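Side-chain contacts in Phikz039 (Pseudomonas phage phikz, PDB 3ZBQ), which belongs to the tubulin-like proteins of bacteriophages and holds guanosine-5'-diphosphate in a pocket formed by the N-terminal part of its chain: residues H24-D29 against V185-V190; N143-L148 against K290-R295; Q231-I236 against Q275-I280. All coordinates share one frame; numbering follows the deposited sequence.

Contact 1 (H24-D29 against V185-V190)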
loop_
_atom_site.group_PDB
_atom_site.type_symbol
_atom_site.label_atom_id
_atom_site.label_comp_id
_atom_site.label_asym_id
_atom_site.label_seq_id
_atom_site.Cartn_x
_atom_site.Cartn_y
_atom_site.Cartn_z
ATOM N N HIS A 24 6.079 -5.868 -14.831
ATOM C CA HIS A 24 6.365 -5.169 -16.078
ATOM C C HIS A 24 5.750 -5.835 -17.310
ATOM O O HIS A 24 5.893 -7.042 -17.519
ATOM C CB HIS A 24 7.862 -5.007 -16.295
ATOM C CG HIS A 24 8.196 -4.386 -17.612
ATOM N ND1 HIS A 24 8.074 -3.033 -17.847
ATOM C CD2 HIS A 24 8.600 -4.940 -18.779
ATOM C CE1 HIS A 24 8.413 -2.776 -19.100
ATOM N NE2 HIS A 24 8.735 -3.916 -19.685
ATOM N N GLY A 25 5.078 -5.037 -18.130
ATOM C CA GLY A 25 4.438 -5.558 -19.325
ATOM C C GLY A 25 2.954 -5.798 -19.128
ATOM O O GLY A 25 2.217 -5.980 -20.095
ATOM N N TYR A 26 2.510 -5.797 -17.874
ATOM C CA TYR A 26 1.091 -5.979 -17.577
ATOM C C TYR A 26 0.338 -4.661 -17.653
ATOM O O TYR A 26 -0.895 -4.636 -17.692
ATOM C CB TYR A 26 0.911 -6.610 -16.201
ATOM C CG TYR A 26 1.137 -8.098 -16.189
ATOM C CD1 TYR A 26 2.422 -8.629 -16.248
ATOM C CD2 TYR A 26 0.062 -8.977 -16.133
ATOM C CE1 TYR A 26 2.628 -9.993 -16.246
ATOM C CE2 TYR A 26 0.257 -10.340 -16.128
ATOM C CZ TYR A 26 1.542 -10.842 -16.184
ATOM O OH TYR A 26 1.745 -12.201 -16.180
ATOM N N HIS A 27 1.085 -3.563 -17.680
ATOM C CA HIS A 27 0.474 -2.237 -17.749
ATOM C C HIS A 27 1.516 -1.203 -18.137
ATOM O O HIS A 27 2.613 -1.185 -17.584
ATOM C CB HIS A 27 -0.139 -1.861 -16.400
ATOM C CG HIS A 27 -1.055 -0.680 -16.458
ATOM N ND1 HIS A 27 -2.254 -0.707 -17.141
ATOM C CD2 HIS A 27 -0.955 0.556 -15.914
ATOM C CE1 HIS A 27 -2.851 0.467 -17.018
ATOM N NE2 HIS A 27 -2.084 1.250 -16.280
ATOM N N GLU A 28 1.170 -0.333 -19.075
ATOM C CA GLU A 28 2.132 0.638 -19.582
ATOM C C GLU A 28 2.309 1.838 -18.655
ATOM O O GLU A 28 3.427 2.330 -18.456
ATOM C CB GLU A 28 1.724 1.104 -20.983
ATOM C CG GLU A 28 1.869 0.041 -22.060
ATOM C CD GLU A 28 1.284 0.474 -23.395
ATOM O OE1 GLU A 28 0.771 1.613 -23.480
ATOM O OE2 GLU A 28 1.331 -0.327 -24.354
ATOM N N ASP A 29 1.209 2.295 -18.067
ATOM C CA ASP A 29 1.206 3.573 -17.355
ATOM C C ASP A 29 1.626 3.428 -15.906
ATOM O O ASP A 29 0.838 3.647 -14.984
ATOM C CB ASP A 29 -0.175 4.222 -17.450
ATOM C CG ASP A 29 -0.581 4.497 -18.886
ATOM O OD1 ASP A 29 0.280 4.967 -19.656
ATOM O OD2 ASP A 29 -1.746 4.232 -19.243
ATOM N N VAL A 185 -3.366 -9.528 -7.698
ATOM C CA VAL A 185 -4.230 -8.404 -7.348
ATOM C C VAL A 185 -4.082 -7.250 -8.343
ATOM O O VAL A 185 -5.076 -6.701 -8.809
ATOM C CB VAL A 185 -3.970 -7.916 -5.903
ATOM C CG1 VAL A 185 -4.598 -6.548 -5.665
ATOM C CG2 VAL A 185 -4.488 -8.940 -4.889
ATOM N N LEU A 186 -2.841 -6.891 -8.669
ATOM C CA LEU A 186 -2.582 -5.803 -9.617
ATOM C C LEU A 186 -3.192 -6.122 -10.981
ATOM O O LEU A 186 -3.847 -5.271 -11.612
ATOM C CB LEU A 186 -1.074 -5.546 -9.733
ATOM C CG LEU A 186 -0.424 -4.942 -8.494
ATOM C CD1 LEU A 186 1.093 -4.869 -8.658
ATOM C CD2 LEU A 186 -1.003 -3.562 -8.221
ATOM N N ASN A 187 -3.020 -7.360 -11.428
ATOM C CA ASN A 187 -3.650 -7.780 -12.669
ATOM C C ASN A 187 -5.164 -7.642 -12.616
ATOM O O ASN A 187 -5.788 -7.163 -13.566
ATOM C CB ASN A 187 -3.281 -9.221 -13.006
ATOM C CG ASN A 187 -3.873 -9.667 -14.320
ATOM O OD1 ASN A 187 -4.625 -10.645 -14.381
ATOM N ND2 ASN A 187 -3.557 -8.936 -15.388
ATOM N N ALA A 188 -5.763 -8.069 -11.510
ATOM C CA ALA A 188 -7.221 -8.013 -11.399
ATOM C C ALA A 188 -7.692 -6.565 -11.401
ATOM O O ALA A 188 -8.677 -6.218 -12.058
ATOM C CB ALA A 188 -7.683 -8.726 -10.142
ATOM N N LEU A 189 -6.987 -5.720 -10.657
ATOM C CA LEU A 189 -7.335 -4.308 -10.563
ATOM C C LEU A 189 -7.244 -3.603 -11.915
ATOM O O LEU A 189 -8.149 -2.846 -12.294
ATOM C CB LEU A 189 -6.448 -3.618 -9.519
ATOM C CG LEU A 189 -6.803 -3.918 -8.055
ATOM C CD1 LEU A 189 -5.807 -3.231 -7.115
ATOM C CD2 LEU A 189 -8.242 -3.493 -7.730
ATOM N N VAL A 190 -6.160 -3.857 -12.646
ATOM C CA VAL A 190 -6.004 -3.276 -13.980
ATOM C C VAL A 190 -7.189 -3.647 -14.885
ATOM O O VAL A 190 -7.722 -2.790 -15.599
ATOM C CB VAL A 190 -4.667 -3.691 -14.617
ATOM C CG1 VAL A 190 -4.654 -3.346 -16.088
ATOM C CG2 VAL A 190 -3.507 -3.002 -13.896
#

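Contact 2 (N143-L148 against K290-R295)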
loop_
_atom_site.group_PDB
_atom_site.type_symbol
_atom_site.label_atom_id
_atom_site.label_comp_id
_atom_site.label_asym_id
_atom_site.label_seq_id
_atom_site.Cartn_x
_atom_site.Cartn_y
_atom_site.Cartn_z
ATOM N N ASN A 143 7.660 0.689 12.170
ATOM C CA ASN A 143 7.281 1.272 10.882
ATOM C C ASN A 143 5.923 0.798 10.397
ATOM O O ASN A 143 5.123 1.610 9.917
ATOM C CB ASN A 143 8.344 1.000 9.814
ATOM C CG ASN A 143 9.610 1.795 10.048
ATOM O OD1 ASN A 143 9.617 2.747 10.838
ATOM N ND2 ASN A 143 10.689 1.417 9.363
ATOM N N SER A 144 5.654 -0.505 10.518
ATOM C CA SER A 144 4.360 -1.041 10.068
ATOM C C SER A 144 3.212 -0.511 10.932
ATOM O O SER A 144 2.120 -0.210 10.419
ATOM C CB SER A 144 4.367 -2.579 10.035
ATOM O OG SER A 144 5.244 -3.087 9.037
ATOM N N SER A 145 3.449 -0.374 12.238
ATOM C CA SER A 145 2.431 0.220 13.120
ATOM C C SER A 145 2.169 1.680 12.769
ATOM O O SER A 145 1.010 2.123 12.728
ATOM C CB SER A 145 2.827 0.105 14.593
ATOM O OG SER A 145 2.957 -1.250 14.977
ATOM N N GLY A 146 3.240 2.431 12.525
ATOM C CA GLY A 146 3.105 3.813 12.079
ATOM C C GLY A 146 2.390 3.920 10.740
ATOM O O GLY A 146 1.584 4.825 10.514
ATOM N N SER A 147 2.682 2.992 9.836
ATOM C CA SER A 147 2.009 2.989 8.546
ATOM C C SER A 147 0.528 2.727 8.705
ATOM O O SER A 147 -0.295 3.338 8.005
ATOM C CB SER A 147 2.627 1.945 7.613
ATOM O OG SER A 147 3.911 2.354 7.185
ATOM N N LEU A 148 0.163 1.831 9.624
ATOM C CA LEU A 148 -1.266 1.527 9.805
ATOM C C LEU A 148 -1.981 2.768 10.325
ATOM O O LEU A 148 -3.075 3.125 9.859
ATOM C CB LEU A 148 -1.459 0.350 10.773
ATOM C CG LEU A 148 -2.927 0.015 11.085
ATOM C CD1 LEU A 148 -3.661 -0.418 9.815
ATOM C CD2 LEU A 148 -3.032 -1.072 12.147
ATOM N N LYS A 290 -4.752 -5.568 15.620
ATOM C CA LYS A 290 -4.587 -6.577 16.668
ATOM C C LYS A 290 -3.296 -7.383 16.480
ATOM O O LYS A 290 -2.569 -7.659 17.442
ATOM C CB LYS A 290 -5.823 -7.496 16.686
ATOM C CG LYS A 290 -5.803 -8.570 17.769
ATOM C CD LYS A 290 -5.705 -7.958 19.164
ATOM C CE LYS A 290 -5.708 -9.043 20.238
ATOM N NZ LYS A 290 -5.412 -8.482 21.579
ATOM N N ARG A 291 -3.001 -7.746 15.236
ATOM C CA ARG A 291 -1.805 -8.523 14.923
ATOM C C ARG A 291 -0.526 -7.757 15.251
ATOM O O ARG A 291 0.432 -8.319 15.800
ATOM C CB ARG A 291 -1.815 -8.915 13.442
ATOM C CG ARG A 291 -0.527 -9.555 12.928
ATOM C CD ARG A 291 -0.224 -10.885 13.593
ATOM N NE ARG A 291 0.915 -11.556 12.963
ATOM C CZ ARG A 291 1.562 -12.592 13.491
ATOM N NH1 ARG A 291 1.184 -13.090 14.662
ATOM N NH2 ARG A 291 2.582 -13.136 12.850
ATOM N N LEU A 292 -0.503 -6.472 14.913
ATOM C CA LEU A 292 0.683 -5.663 15.173
ATOM C C LEU A 292 0.805 -5.365 16.662
ATOM O O LEU A 292 1.913 -5.309 17.208
ATOM C CB LEU A 292 0.656 -4.364 14.354
ATOM C CG LEU A 292 0.656 -4.537 12.834
ATOM C CD1 LEU A 292 0.675 -3.192 12.125
ATOM C CD2 LEU A 292 1.826 -5.395 12.385
ATOM N N GLU A 293 -0.335 -5.182 17.321
ATOM C CA GLU A 293 -0.349 -4.955 18.764
ATOM C C GLU A 293 0.283 -6.133 19.500
ATOM O O GLU A 293 1.123 -5.949 20.389
ATOM C CB GLU A 293 -1.779 -4.720 19.253
ATOM C CG GLU A 293 -1.907 -4.403 20.740
ATOM C CD GLU A 293 -3.337 -4.045 21.123
ATOM O OE1 GLU A 293 -4.136 -4.972 21.376
ATOM O OE2 GLU A 293 -3.659 -2.836 21.158
ATOM N N GLU A 294 -0.101 -7.343 19.108
ATOM C CA GLU A 294 0.451 -8.551 19.719
ATOM C C GLU A 294 1.947 -8.668 19.467
ATOM O O GLU A 294 2.700 -9.038 20.372
ATOM C CB GLU A 294 -0.266 -9.801 19.201
ATOM C CG GLU A 294 -1.704 -9.924 19.683
ATOM C CD GLU A 294 -2.524 -10.881 18.837
ATOM O OE1 GLU A 294 -2.030 -11.306 17.767
ATOM O OE2 GLU A 294 -3.663 -11.208 19.245
ATOM N N ARG A 295 2.389 -8.366 18.245
ATOM C CA ARG A 295 3.832 -8.395 17.971
ATOM C C ARG A 295 4.540 -7.347 18.819
ATOM O O ARG A 295 5.638 -7.582 19.321
ATOM C CB ARG A 295 4.146 -8.141 16.490
ATOM C CG ARG A 295 3.504 -9.107 15.496
ATOM C CD ARG A 295 3.887 -10.554 15.747
ATOM N NE ARG A 295 5.334 -10.745 15.769
ATOM C CZ ARG A 295 5.934 -11.921 15.613
ATOM N NH1 ARG A 295 5.205 -13.012 15.408
ATOM N NH2 ARG A 295 7.258 -12.005 15.650
#

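Contact 3 (Q231-I236 against Q275-I280)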
loop_
_atom_site.group_PDB
_atom_site.type_symbol
_atom_site.label_atom_id
_atom_site.label_comp_id
_atom_site.label_asym_id
_atom_site.label_seq_id
_atom_site.Cartn_x
_atom_site.Cartn_y
_atom_site.Cartn_z
ATOM N N GLN A 231 -17.834 -17.509 -3.397
ATOM C CA GLN A 231 -17.638 -17.943 -2.025
ATOM C C GLN A 231 -16.605 -17.106 -1.258
ATOM O O GLN A 231 -16.757 -16.881 -0.055
ATOM C CB GLN A 231 -17.281 -19.434 -1.996
ATOM C CG GLN A 231 -18.352 -20.337 -2.633
ATOM C CD GLN A 231 -18.176 -20.550 -4.144
ATOM O OE1 GLN A 231 -17.506 -19.774 -4.828
ATOM N NE2 GLN A 231 -18.785 -21.613 -4.663
ATOM N N GLU A 232 -15.568 -16.635 -1.945
ATOM C CA GLU A 232 -14.560 -15.790 -1.293
ATOM C C GLU A 232 -15.148 -14.426 -0.942
ATOM O O GLU A 232 -14.892 -13.888 0.135
ATOM C CB GLU A 232 -13.306 -15.629 -2.167
ATOM C CG GLU A 232 -12.453 -16.889 -2.285
ATOM C CD GLU A 232 -11.157 -16.657 -3.046
ATOM O OE1 GLU A 232 -11.029 -15.610 -3.725
ATOM O OE2 GLU A 232 -10.259 -17.522 -2.963
ATOM N N ALA A 233 -15.953 -13.876 -1.844
ATOM C CA ALA A 233 -16.608 -12.601 -1.570
ATOM C C ALA A 233 -17.596 -12.739 -0.417
ATOM O O ALA A 233 -17.710 -11.850 0.422
ATOM C CB ALA A 233 -17.305 -12.073 -2.804
ATOM N N GLN A 234 -18.311 -13.861 -0.388
ATOM C CA GLN A 234 -19.321 -14.120 0.638
ATOM C C GLN A 234 -18.742 -14.115 2.053
ATOM O O GLN A 234 -19.411 -13.711 3.008
ATOM C CB GLN A 234 -19.998 -15.466 0.360
ATOM C CG GLN A 234 -21.329 -15.665 1.052
ATOM C CD GLN A 234 -21.937 -17.016 0.725
ATOM O OE1 GLN A 234 -21.247 -18.040 0.748
ATOM N NE2 GLN A 234 -23.227 -17.026 0.404
ATOM N N ALA A 235 -17.492 -14.552 2.177
ATOM C CA ALA A 235 -16.842 -14.685 3.479
ATOM C C ALA A 235 -16.435 -13.343 4.092
ATOM O O ALA A 235 -16.106 -13.268 5.277
ATOM C CB ALA A 235 -15.634 -15.605 3.370
ATOM N N ILE A 236 -16.442 -12.284 3.287
ATOM C CA ILE A 236 -16.062 -10.970 3.804
ATOM C C ILE A 236 -17.151 -10.403 4.718
ATOM O O ILE A 236 -18.307 -10.224 4.298
ATOM C CB ILE A 236 -15.730 -9.974 2.674
ATOM C CG1 ILE A 236 -14.706 -10.577 1.710
ATOM C CG2 ILE A 236 -15.252 -8.636 3.260
ATOM C CD1 ILE A 236 -13.380 -10.968 2.355
ATOM N N GLN A 275 -16.168 -15.019 -12.449
ATOM C CA GLN A 275 -16.453 -13.748 -11.799
ATOM C C GLN A 275 -15.307 -13.278 -10.899
ATOM O O GLN A 275 -14.501 -14.085 -10.422
ATOM C CB GLN A 275 -17.766 -13.847 -11.015
ATOM C CG GLN A 275 -17.802 -14.992 -10.018
ATOM C CD GLN A 275 -19.202 -15.282 -9.541
ATOM O OE1 GLN A 275 -20.012 -15.860 -10.272
ATOM N NE2 GLN A 275 -19.505 -14.876 -8.314
ATOM N N MET A 276 -15.223 -11.965 -10.697
ATOM C CA MET A 276 -14.263 -11.390 -9.756
ATOM C C MET A 276 -14.982 -10.348 -8.920
ATOM O O MET A 276 -15.826 -9.614 -9.436
ATOM C CB MET A 276 -13.095 -10.717 -10.481
ATOM C CG MET A 276 -12.071 -11.649 -11.085
ATOM S SD MET A 276 -10.570 -10.742 -11.531
ATOM C CE MET A 276 -11.204 -9.558 -12.710
ATOM N N HIS A 277 -14.640 -10.275 -7.640
ATOM C CA HIS A 277 -15.278 -9.324 -6.744
ATOM C C HIS A 277 -14.243 -8.503 -6.012
ATOM O O HIS A 277 -13.220 -9.017 -5.559
ATOM C CB HIS A 277 -16.169 -10.043 -5.733
ATOM C CG HIS A 277 -17.163 -10.958 -6.368
ATOM N ND1 HIS A 277 -18.326 -10.498 -6.948
ATOM C CD2 HIS A 277 -17.147 -12.299 -6.560
ATOM C CE1 HIS A 277 -18.995 -11.521 -7.452
ATOM N NE2 HIS A 277 -18.304 -12.624 -7.224
ATOM N N PHE A 278 -14.518 -7.214 -5.897
ATOM C CA PHE A 278 -13.587 -6.315 -5.254
ATOM C C PHE A 278 -14.341 -5.736 -4.081
ATOM O O PHE A 278 -15.155 -4.832 -4.244
ATOM C CB PHE A 278 -13.130 -5.263 -6.260
ATOM C CG PHE A 278 -12.423 -5.856 -7.453
ATOM C CD1 PHE A 278 -13.149 -6.395 -8.514
ATOM C CD2 PHE A 278 -11.032 -5.908 -7.497
ATOM C CE1 PHE A 278 -12.497 -6.965 -9.616
ATOM C CE2 PHE A 278 -10.376 -6.482 -8.596
ATOM C CZ PHE A 278 -11.109 -7.006 -9.648
ATOM N N VAL A 279 -14.103 -6.307 -2.903
ATOM C CA VAL A 279 -14.977 -6.075 -1.759
ATOM C C VAL A 279 -14.297 -5.194 -0.739
ATOM O O VAL A 279 -13.249 -5.558 -0.217
ATOM C CB VAL A 279 -15.376 -7.398 -1.070
ATOM C CG1 VAL A 279 -16.419 -7.128 0.017
ATOM C CG2 VAL A 279 -15.929 -8.381 -2.088
ATOM N N ILE A 280 -14.902 -4.044 -0.453
ATOM C CA ILE A 280 -14.371 -3.118 0.543
ATOM C C ILE A 280 -15.146 -3.270 1.855
ATOM O O ILE A 280 -16.367 -3.182 1.871
ATOM C CB ILE A 280 -14.463 -1.648 0.057
ATOM C CG1 ILE A 280 -13.607 -1.439 -1.196
ATOM C CG2 ILE A 280 -14.010 -0.679 1.137
ATOM C CD1 ILE A 280 -13.760 -0.056 -1.827
#

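Contact 1 (H24-D29 against V185-V190)
Tyr-26 and His-27 make a small van der Waals contact at the protein surface with Asn-187 and Val-190, joining the loop that follows helix 13-23 to one flank of helix 175-192. In the tubulin-like fold this long helix runs from the nucleotide pocket toward the C-terminal domain. Its inner side is apolar: Leu-186 packs on Phe-11, Ile-19 and Phe-23, and Leu-189 on Ile-99. Val-190 points at the loop, and the outer end of Asn-187, three residues earlier and so on the neighbouring turn, also reaches it; no hydrogen bond crosses between the segments.

The loop turns at Gly-25, whose phi of 99° suits a residue without a side chain, and then directs both Tyr-26 and His-27 at the helix. Valine fits the inner half of the contact because its branched, rigid end offers two methyls at once. Val-190 CG1 lies 3.7 Å from His-27 ND1, while Val-190 CG2 sits over one face of that ring. The His-27 ring is placed there by a chi1 of -166°, which sets CG opposite the backbone N. Its far nitrogen, NE2, is hydrogen-bonded to Thr-7 O on the neighbouring strand, so the ring is held from its polar end while its flat side receives the valine. Val-190 also touches Ile-9 and Phe-23, which continue the apolar patch inward.

Toward solvent the contact becomes polar. Asparagine suits a partly exposed helical position, and its extended side chain carries the amide out to the tyrosine. The Asn-187 amide and the Tyr-26 ring stand nearly perpendicular, their planes 83° apart. The amide nitrogen meets the ring at its edge and in its plane, with Asn-187 ND2 lying 3.7 Å from Tyr-26 CD2 and 4.1 Å from Tyr-26 CE2.

Contact 2 (N143-L148 against K290-R295)
Leu-292 reaches from the chain's last helix, 284-304, across to Ser-144, Ser-145 and Leu-148 on helix 138-158, packing the C-terminal helix onto the nucleotide-binding part of the tubulin-like fold; the Ser-144 side chain is about 7 Å from the bound guanosine-5'-diphosphate. The two short segments run roughly antiparallel, at 148°, with their axes 10.3 Å apart at closest approach. The small serines let the leucine come close to the opposing backbone: Leu-292 CD1 rests 3.7 Å from Ser-144 O. CB of Leu-292 lies 3.9 Å from Ser-145 OG, a hydroxyl hydrogen-bonded back to Leu-141 O within its own helix. Ser-144 OG bonds instead to Ser-134 O, ahead of the helix. Leu-148 adds a looser apolar touch, its CD2 being 4.3 Å from Leu-292 CD1.

The other side of helix 284-304 is charged and more open. Exposed Lys-290 points away from helix 138-158 and lies between Glu-293 and Glu-294 in a network of long salt bridges. Lysine and glutamate suit this side, where long chains can pair near water.

Bonded to backbone carbonyls, the serine hydroxyls can border a leucine; with no hydrogen bond or salt bridge between them, the two segments meet by van der Waals contact.

Contact 3 (Q231-I236 against Q275-I280)
Helix 230-234 lies over one face of strand 275-281, with Ala-233 and His-277 the closest backbone positions, their CA atoms 6.3 Å apart. Both segments belong to the C-terminal domain of the phage tubulin-like family. The strand is bonded within the sheet to strands 222-227 and 239-246, and the helix meets it through side chains. His-277 and Val-279, two residues apart, point to the helix, whereas Met-276 and Phe-278 pack on helix 175-192, which covers the sheet's other face.

Alanine allows the close approach: Ala-233 CB lies 3.7 Å from His-277 CG, coming obliquely to the ring, and 4.0 Å from Val-279 CG2. With chi1 at -173°, Val-279 turns its other methyl, CG1, to Ile-236 just beyond the helix, 3.8 Å from Ile-236 CG2. These two branched chains lie alongside each other, pointing opposite ways.

The imidazole is gripped at both nitrogens. Gln-275 NE2 donates to His-277 NE2 over 2.8 Å, only 2° from the ring plane though bent at the hydrogen (140°), and ND1 bonds to Ser-244 OG. An accepting NE2 is consistent with a neutral ring protonated at ND1, a form that would let this buried histidine sit against alanine without carrying charge into the apolar layer.

How the contacts relate
Contacts 1 and 3 meet at helix 175-192: Ala-188 and Leu-189, from segment 185-190, pack on Met-276 and Phe-278 of strand 275-281, although the two contact centres are 20 Å apart. The helix thus bridges the pocket-bearing half of the fold and the C-terminal domain, which holds contact 3. Contact 2 stands apart, its centre 29 Å from that of contact 1, on the opposite side of the chain's centre, and 25 Å from that of contact 3. In sequence, contact 1 closes before contact 3 opens, contacts 1 and 2 interleave, and contact 3 is nested within the loop closed by contact 2. Strand 275-281 leads into helix 284-304, which carries the C-terminal chain back onto the nucleotide-binding half.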